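Local coordinates for protein alpha-Amylase (PDB 2B5D) that is an alpha-amylase of glycoside hydrolase family 57, a family of carbohydrate-active enzymes built on a distorted beta/alpha barrel, at residues A[27-39]-A[64-78]. Sequence-based numbering, arbitrary orientation.
Sequences ERWLFEAITETYI and MLSSRDLQEKYERHM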
loop_
_atom_site.group_PDB
_atom_site.type_symbol
_atom_site.label_atom_id
_atom_site.label_comp_id
_atom_site.label_asym_id
_atom_site.label_seq_id
_atom_site.Cartn_x
_atom_site.Cartn_y
_atom_site.Cartn_z
ATOM N N GLU A 27 -8.504 -7.032 19.310
ATOM C CA GLU A 27 -8.990 -7.434 20.624
ATOM C C GLU A 27 -9.788 -8.742 20.565
ATOM O O GLU A 27 -10.063 -9.340 21.602
ATOM C CB GLU A 27 -9.820 -6.310 21.267
ATOM C CG GLU A 27 -9.051 -4.977 21.446
ATOM C CD GLU A 27 -9.773 -3.965 22.338
ATOM O OE1 GLU A 27 -9.074 -3.270 23.120
ATOM O OE2 GLU A 27 -11.029 -3.863 22.255
ATOM N N ARG A 28 -10.170 -9.168 19.355
ATOM C CA ARG A 28 -10.861 -10.446 19.137
ATOM C C ARG A 28 -9.927 -11.654 19.301
ATOM O O ARG A 28 -10.387 -12.751 19.598
ATOM C CB ARG A 28 -11.459 -10.500 17.732
ATOM C CG ARG A 28 -12.589 -9.530 17.466
ATOM C CD ARG A 28 -13.210 -9.782 16.077
ATOM N NE ARG A 28 -14.360 -10.701 16.100
ATOM C CZ ARG A 28 -14.283 -12.034 16.009
ATOM N NH1 ARG A 28 -13.101 -12.641 15.894
ATOM N NH2 ARG A 28 -15.394 -12.772 16.031
ATOM N N TRP A 29 -8.627 -11.453 19.063
ATOM C CA TRP A 29 -7.640 -12.494 19.312
ATOM C C TRP A 29 -7.780 -12.969 20.767
ATOM O O TRP A 29 -7.968 -14.154 21.029
ATOM C CB TRP A 29 -6.209 -11.997 19.077
ATOM C CG TRP A 29 -5.863 -11.378 17.723
ATOM C CD1 TRP A 29 -4.868 -10.458 17.496
ATOM C CD2 TRP A 29 -6.472 -11.629 16.431
ATOM N NE1 TRP A 29 -4.819 -10.119 16.160
ATOM C CE2 TRP A 29 -5.785 -10.818 15.480
ATOM C CE3 TRP A 29 -7.528 -12.457 15.980
ATOM C CZ2 TRP A 29 -6.120 -10.805 14.094
ATOM C CZ3 TRP A 29 -7.869 -12.444 14.588
ATOM C CH2 TRP A 29 -7.155 -11.620 13.673
ATOM N N LEU A 30 -7.728 -12.019 21.692
ATOM C CA LEU A 30 -7.961 -12.281 23.103
ATOM C C LEU A 30 -9.250 -13.063 23.384
ATOM O O LEU A 30 -9.253 -14.039 24.142
ATOM C CB LEU A 30 -7.996 -10.956 23.867
ATOM C CG LEU A 30 -7.448 -10.803 25.291
ATOM C CD1 LEU A 30 -8.416 -9.977 26.080
ATOM C CD2 LEU A 30 -7.118 -12.112 26.015
ATOM N N PHE A 31 -10.349 -12.633 22.777
ATOM C CA PHE A 31 -11.630 -13.287 23.003
ATOM C C PHE A 31 -11.701 -14.728 22.494
ATOM O O PHE A 31 -12.249 -15.603 23.170
ATOM C CB PHE A 31 -12.766 -12.440 22.430
ATOM C CG PHE A 31 -12.821 -11.045 22.983
ATOM C CD1 PHE A 31 -13.324 -9.999 22.205
ATOM C CD2 PHE A 31 -12.365 -10.768 24.281
ATOM C CE1 PHE A 31 -13.380 -8.680 22.719
ATOM C CE2 PHE A 31 -12.417 -9.475 24.804
ATOM C CZ PHE A 31 -12.923 -8.425 24.027
ATOM N N GLU A 32 -11.159 -14.967 21.312
ATOM C CA GLU A 32 -11.019 -16.323 20.793
ATOM C C GLU A 32 -10.101 -17.185 21.675
ATOM O O GLU A 32 -10.446 -18.324 21.995
ATOM C CB GLU A 32 -10.489 -16.292 19.357
ATOM C CG GLU A 32 -11.436 -15.685 18.301
ATOM C CD GLU A 32 -10.710 -15.254 17.001
ATOM O OE1 GLU A 32 -11.403 -14.997 15.984
ATOM O OE2 GLU A 32 -9.453 -15.179 16.992
ATOM N N ALA A 33 -8.941 -16.639 22.087
ATOM C CA ALA A 33 -8.050 -17.354 23.038
ATOM C C ALA A 33 -8.748 -17.732 24.340
ATOM O O ALA A 33 -8.604 -18.849 24.804
ATOM C CB ALA A 33 -6.804 -16.585 23.300
ATOM N N ILE A 34 -9.552 -16.830 24.896
ATOM C CA ILE A 34 -10.300 -17.124 26.139
ATOM C C ILE A 34 -11.319 -18.230 25.898
ATOM O O ILE A 34 -11.466 -19.159 26.698
ATOM C CB ILE A 34 -11.022 -15.860 26.716
ATOM C CG1 ILE A 34 -10.030 -14.740 27.004
ATOM C CG2 ILE A 34 -11.729 -16.187 27.994
ATOM C CD1 ILE A 34 -10.658 -13.483 27.610
ATOM N N THR A 35 -12.013 -18.131 24.766
ATOM C CA THR A 35 -13.118 -19.034 24.443
ATOM C C THR A 35 -12.601 -20.398 24.042
ATOM O O THR A 35 -13.072 -21.412 24.551
ATOM C CB THR A 35 -14.040 -18.428 23.339
ATOM O OG1 THR A 35 -14.624 -17.220 23.832
ATOM C CG2 THR A 35 -15.161 -19.389 22.941
ATOM N N GLU A 36 -11.615 -20.408 23.146
ATOM C CA GLU A 36 -11.094 -21.643 22.556
ATOM C C GLU A 36 -10.086 -22.377 23.435
ATOM O O GLU A 36 -10.017 -23.613 23.407
ATOM C CB GLU A 36 -10.426 -21.336 21.214
ATOM C CG GLU A 36 -11.275 -20.533 20.218
ATOM C CD GLU A 36 -12.006 -21.388 19.183
ATOM O OE1 GLU A 36 -12.462 -20.785 18.170
ATOM O OE2 GLU A 36 -12.121 -22.639 19.362
ATOM N N THR A 37 -9.283 -21.631 24.199
ATOM C CA THR A 37 -8.186 -22.243 24.961
ATOM C C THR A 37 -8.260 -22.079 26.467
ATOM O O THR A 37 -8.301 -23.061 27.157
ATOM C CB THR A 37 -6.802 -21.789 24.421
ATOM O OG1 THR A 37 -6.746 -22.019 23.014
ATOM C CG2 THR A 37 -5.670 -22.570 25.088
ATOM N N TYR A 38 -8.283 -20.853 26.989
ATOM C CA TYR A 38 -8.129 -20.680 28.444
ATOM C C TYR A 38 -9.271 -21.242 29.316
ATOM O O TYR A 38 -9.017 -21.897 30.344
ATOM C CB TYR A 38 -7.821 -19.229 28.821
ATOM C CG TYR A 38 -6.776 -18.587 27.959
ATOM C CD1 TYR A 38 -5.637 -19.277 27.570
ATOM C CD2 TYR A 38 -6.928 -17.285 27.531
ATOM C CE1 TYR A 38 -4.680 -18.684 26.765
ATOM C CE2 TYR A 38 -5.971 -16.678 26.735
ATOM C CZ TYR A 38 -4.853 -17.390 26.345
ATOM O OH TYR A 38 -3.908 -16.769 25.528
ATOM N N ILE A 39 -10.521 -21.010 28.922
ATOM C CA ILE A 39 -11.651 -21.566 29.699
ATOM C C ILE A 39 -11.813 -23.095 29.527
ATOM O O ILE A 39 -12.052 -23.794 30.502
ATOM C CB ILE A 39 -12.984 -20.760 29.464
ATOM C CG1 ILE A 39 -12.928 -19.413 30.198
ATOM C CG2 ILE A 39 -14.236 -21.570 29.879
ATOM C CD1 ILE A 39 -14.005 -18.374 29.738
ATOM N N MET A 64 -4.127 -8.075 30.624
ATOM C CA MET A 64 -5.380 -8.089 29.861
ATOM C C MET A 64 -6.517 -8.876 30.510
ATOM O O MET A 64 -7.642 -8.415 30.527
ATOM C CB MET A 64 -5.158 -8.536 28.421
ATOM C CG MET A 64 -4.225 -7.607 27.654
ATOM S SD MET A 64 -4.171 -8.052 25.916
ATOM C CE MET A 64 -3.249 -9.600 25.985
ATOM N N LEU A 65 -6.246 -10.051 31.056
ATOM C CA LEU A 65 -7.314 -10.853 31.620
ATOM C C LEU A 65 -7.901 -10.252 32.872
ATOM O O LEU A 65 -9.057 -10.502 33.225
ATOM C CB LEU A 65 -6.804 -12.256 31.928
ATOM C CG LEU A 65 -6.520 -13.138 30.720
ATOM C CD1 LEU A 65 -5.974 -14.468 31.189
ATOM C CD2 LEU A 65 -7.791 -13.318 29.932
ATOM N N SER A 66 -7.076 -9.495 33.585
ATOM C CA SER A 66 -7.500 -8.853 34.817
ATOM C C SER A 66 -8.184 -7.507 34.566
ATOM O O SER A 66 -8.917 -7.031 35.437
ATOM C CB SER A 66 -6.304 -8.663 35.748
ATOM O OG SER A 66 -5.463 -7.643 35.257
ATOM N N SER A 67 -7.940 -6.893 33.409
ATOM C CA SER A 67 -8.546 -5.596 33.075
ATOM C C SER A 67 -10.061 -5.675 32.986
ATOM O O SER A 67 -10.594 -6.282 32.051
ATOM C CB SER A 67 -8.027 -5.065 31.743
ATOM O OG SER A 67 -8.973 -4.148 31.202
ATOM N N ARG A 68 -10.760 -5.060 33.934
ATOM C CA ARG A 68 -12.221 -5.274 34.001
ATOM C C ARG A 68 -13.079 -4.548 32.947
ATOM O O ARG A 68 -14.292 -4.707 32.924
ATOM C CB ARG A 68 -12.800 -5.177 35.427
ATOM C CG ARG A 68 -12.640 -3.863 36.165
ATOM C CD ARG A 68 -13.726 -3.733 37.270
ATOM N NE ARG A 68 -14.304 -5.038 37.657
ATOM C CZ ARG A 68 -13.775 -5.892 38.544
ATOM N NH1 ARG A 68 -12.629 -5.600 39.169
ATOM N NH2 ARG A 68 -14.393 -7.048 38.800
ATOM N N ASP A 69 -12.434 -3.809 32.053
ATOM C CA ASP A 69 -13.089 -3.332 30.835
ATOM C C ASP A 69 -13.071 -4.381 29.712
ATOM O O ASP A 69 -14.037 -4.482 28.942
ATOM C CB ASP A 69 -12.481 -2.007 30.386
ATOM C CG ASP A 69 -12.358 -1.015 31.543
ATOM O OD1 ASP A 69 -13.141 -0.032 31.577
ATOM O OD2 ASP A 69 -11.503 -1.247 32.446
ATOM N N LEU A 70 -11.990 -5.167 29.633
ATOM C CA LEU A 70 -11.920 -6.308 28.714
ATOM C C LEU A 70 -12.892 -7.415 29.122
ATOM O O LEU A 70 -13.525 -8.041 28.274
ATOM C CB LEU A 70 -10.486 -6.845 28.591
ATOM C CG LEU A 70 -9.538 -6.459 27.431
ATOM C CD1 LEU A 70 -10.062 -5.402 26.432
ATOM C CD2 LEU A 70 -8.135 -6.058 27.948
ATOM N N GLN A 71 -13.037 -7.639 30.420
ATOM C CA GLN A 71 -13.978 -8.638 30.907
ATOM C C GLN A 71 -15.427 -8.291 30.521
ATOM O O GLN A 71 -16.205 -9.174 30.124
ATOM C CB GLN A 71 -13.846 -8.793 32.424
ATOM C CG GLN A 71 -12.414 -8.951 32.919
ATOM C CD GLN A 71 -12.299 -8.965 34.438
ATOM O OE1 GLN A 71 -11.252 -9.323 34.987
ATOM N NE2 GLN A 71 -13.375 -8.582 35.124
ATOM N N GLU A 72 -15.773 -7.003 30.644
ATOM C CA GLU A 72 -17.077 -6.467 30.218
ATOM C C GLU A 72 -17.302 -6.625 28.709
ATOM O O GLU A 72 -18.340 -7.144 28.291
ATOM C CB GLU A 72 -17.231 -5.005 30.663
ATOM C CG GLU A 72 -17.618 -4.883 32.142
ATOM C CD GLU A 72 -17.518 -3.466 32.726
ATOM O OE1 GLU A 72 -17.682 -3.359 33.965
ATOM O OE2 GLU A 72 -17.286 -2.477 31.979
ATOM N N LYS A 73 -16.321 -6.210 27.910
ATOM C CA LYS A 73 -16.335 -6.449 26.460
ATOM C C LYS A 73 -16.417 -7.936 26.073
ATOM O O LYS A 73 -17.087 -8.283 25.099
ATOM C CB LYS A 73 -15.142 -5.770 25.778
ATOM C CG LYS A 73 -15.301 -4.273 25.641
ATOM C CD LYS A 73 -13.964 -3.509 25.766
ATOM C CE LYS A 73 -14.162 -2.015 26.184
ATOM N NZ LYS A 73 -15.244 -1.774 27.212
ATOM N N TYR A 74 -15.766 -8.814 26.834
ATOM C CA TYR A 74 -15.825 -10.246 26.531
ATOM C C TYR A 74 -17.214 -10.813 26.785
ATOM O O TYR A 74 -17.697 -11.638 26.016
ATOM C CB TYR A 74 -14.769 -11.055 27.319
ATOM C CG TYR A 74 -14.869 -12.549 27.067
ATOM C CD1 TYR A 74 -15.527 -13.382 27.968
ATOM C CD2 TYR A 74 -14.340 -13.115 25.907
ATOM C CE1 TYR A 74 -15.636 -14.750 27.735
ATOM C CE2 TYR A 74 -14.446 -14.464 25.662
ATOM C CZ TYR A 74 -15.089 -15.277 26.577
ATOM O OH TYR A 74 -15.192 -16.611 26.328
ATOM N N GLU A 75 -17.827 -10.373 27.883
ATOM C CA GLU A 75 -19.155 -10.808 28.305
ATOM C C GLU A 75 -20.195 -10.453 27.226
ATOM O O GLU A 75 -21.047 -11.274 26.859
ATOM C CB GLU A 75 -19.492 -10.113 29.614
ATOM C CG GLU A 75 -19.969 -11.054 30.695
ATOM C CD GLU A 75 -19.774 -10.495 32.113
ATOM O OE1 GLU A 75 -20.784 -10.040 32.701
ATOM O OE2 GLU A 75 -18.627 -10.515 32.648
ATOM N N ARG A 76 -20.075 -9.233 26.705
ATOM C CA ARG A 76 -20.911 -8.720 25.628
ATOM C C ARG A 76 -20.612 -9.422 24.288
ATOM O O ARG A 76 -21.531 -9.689 23.493
ATOM C CB ARG A 76 -20.772 -7.185 25.576
ATOM C CG ARG A 76 -20.655 -6.523 24.200
ATOM C CD ARG A 76 -20.814 -4.993 24.310
ATOM N NE ARG A 76 -20.323 -4.471 25.589
ATOM C CZ ARG A 76 -19.257 -3.675 25.731
ATOM N NH1 ARG A 76 -18.560 -3.284 24.653
ATOM N NH2 ARG A 76 -18.890 -3.258 26.950
ATOM N N HIS A 77 -19.346 -9.765 24.055
ATOM C CA HIS A 77 -18.984 -10.581 22.894
ATOM C C HIS A 77 -19.574 -11.994 23.002
ATOM O O HIS A 77 -20.065 -12.564 22.031
ATOM C CB HIS A 77 -17.470 -10.636 22.746
ATOM C CG HIS A 77 -16.984 -11.771 21.901
ATOM N ND1 HIS A 77 -16.724 -11.635 20.554
ATOM C CD2 HIS A 77 -16.696 -13.058 22.214
ATOM C CE1 HIS A 77 -16.303 -12.793 20.071
ATOM N NE2 HIS A 77 -16.278 -13.673 21.057
ATOM N N MET A 78 -19.541 -12.557 24.195
ATOM C CA MET A 78 -20.060 -13.905 24.374
ATOM C C MET A 78 -21.578 -14.011 24.175
ATOM O O MET A 78 -22.078 -15.026 23.662
ATOM C CB MET A 78 -19.598 -14.490 25.712
ATOM C CG MET A 78 -18.157 -14.994 25.659
ATOM S SD MET A 78 -17.797 -16.091 24.225
ATOM C CE MET A 78 -18.582 -17.623 24.752
#
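Helices 27-39 and 68-78 cross at -71°, their axes 10.6 Å apart at closest approach, and F31 and Y74 face each other at the crossing. The packing is knobs-into-holes in both directions. F31 sits among L70, K73, Y74 and H77, while Y74 sits among F31, I34, T35 and I39. The side chains run alongside each other, pointing opposite ways, with F31 CD2 3.5 Å from Y74 CD2. The rings are inclined at 53°, and Y74 CA lies over one face of F31 as a CH-pi contact. Y74 has CG anti to the backbone N (chi1 177°), which carries its ring across to the first helix. There I34 CG2 packs on one face, 4.1 Å from the ring centroid, and M78 CG on the opposite face. T35 OG1 approaches the ring edge and forms a hydrogen bond of 2.6 Å with Y74 OH. H77 extends the aromatic cluster: F31 CB lies over its imidazole face, 4.0 Å from the centroid.

Both helices fall within the glycoside hydrolase family 57 region. Helix 27-47 follows strand 3-11 and leads to the parallel strand 53-57, so it is the helix of a beta-alpha-beta unit. Helix 97-119 also packs against Y74, through I113 and F117.

At the end of helix 59-66, L65 CD2 meets I34 CD1 at 3.7 Å. On helix 68-91, L70 CG packs against L30 CD1 at 3.9 Å. E27 passes L70 CD1, but its OE1 accepts a hydrogen bond from H18 N. The R28 guanidinium approaches the edge of H77 and salt-bridges E32 on its own helix.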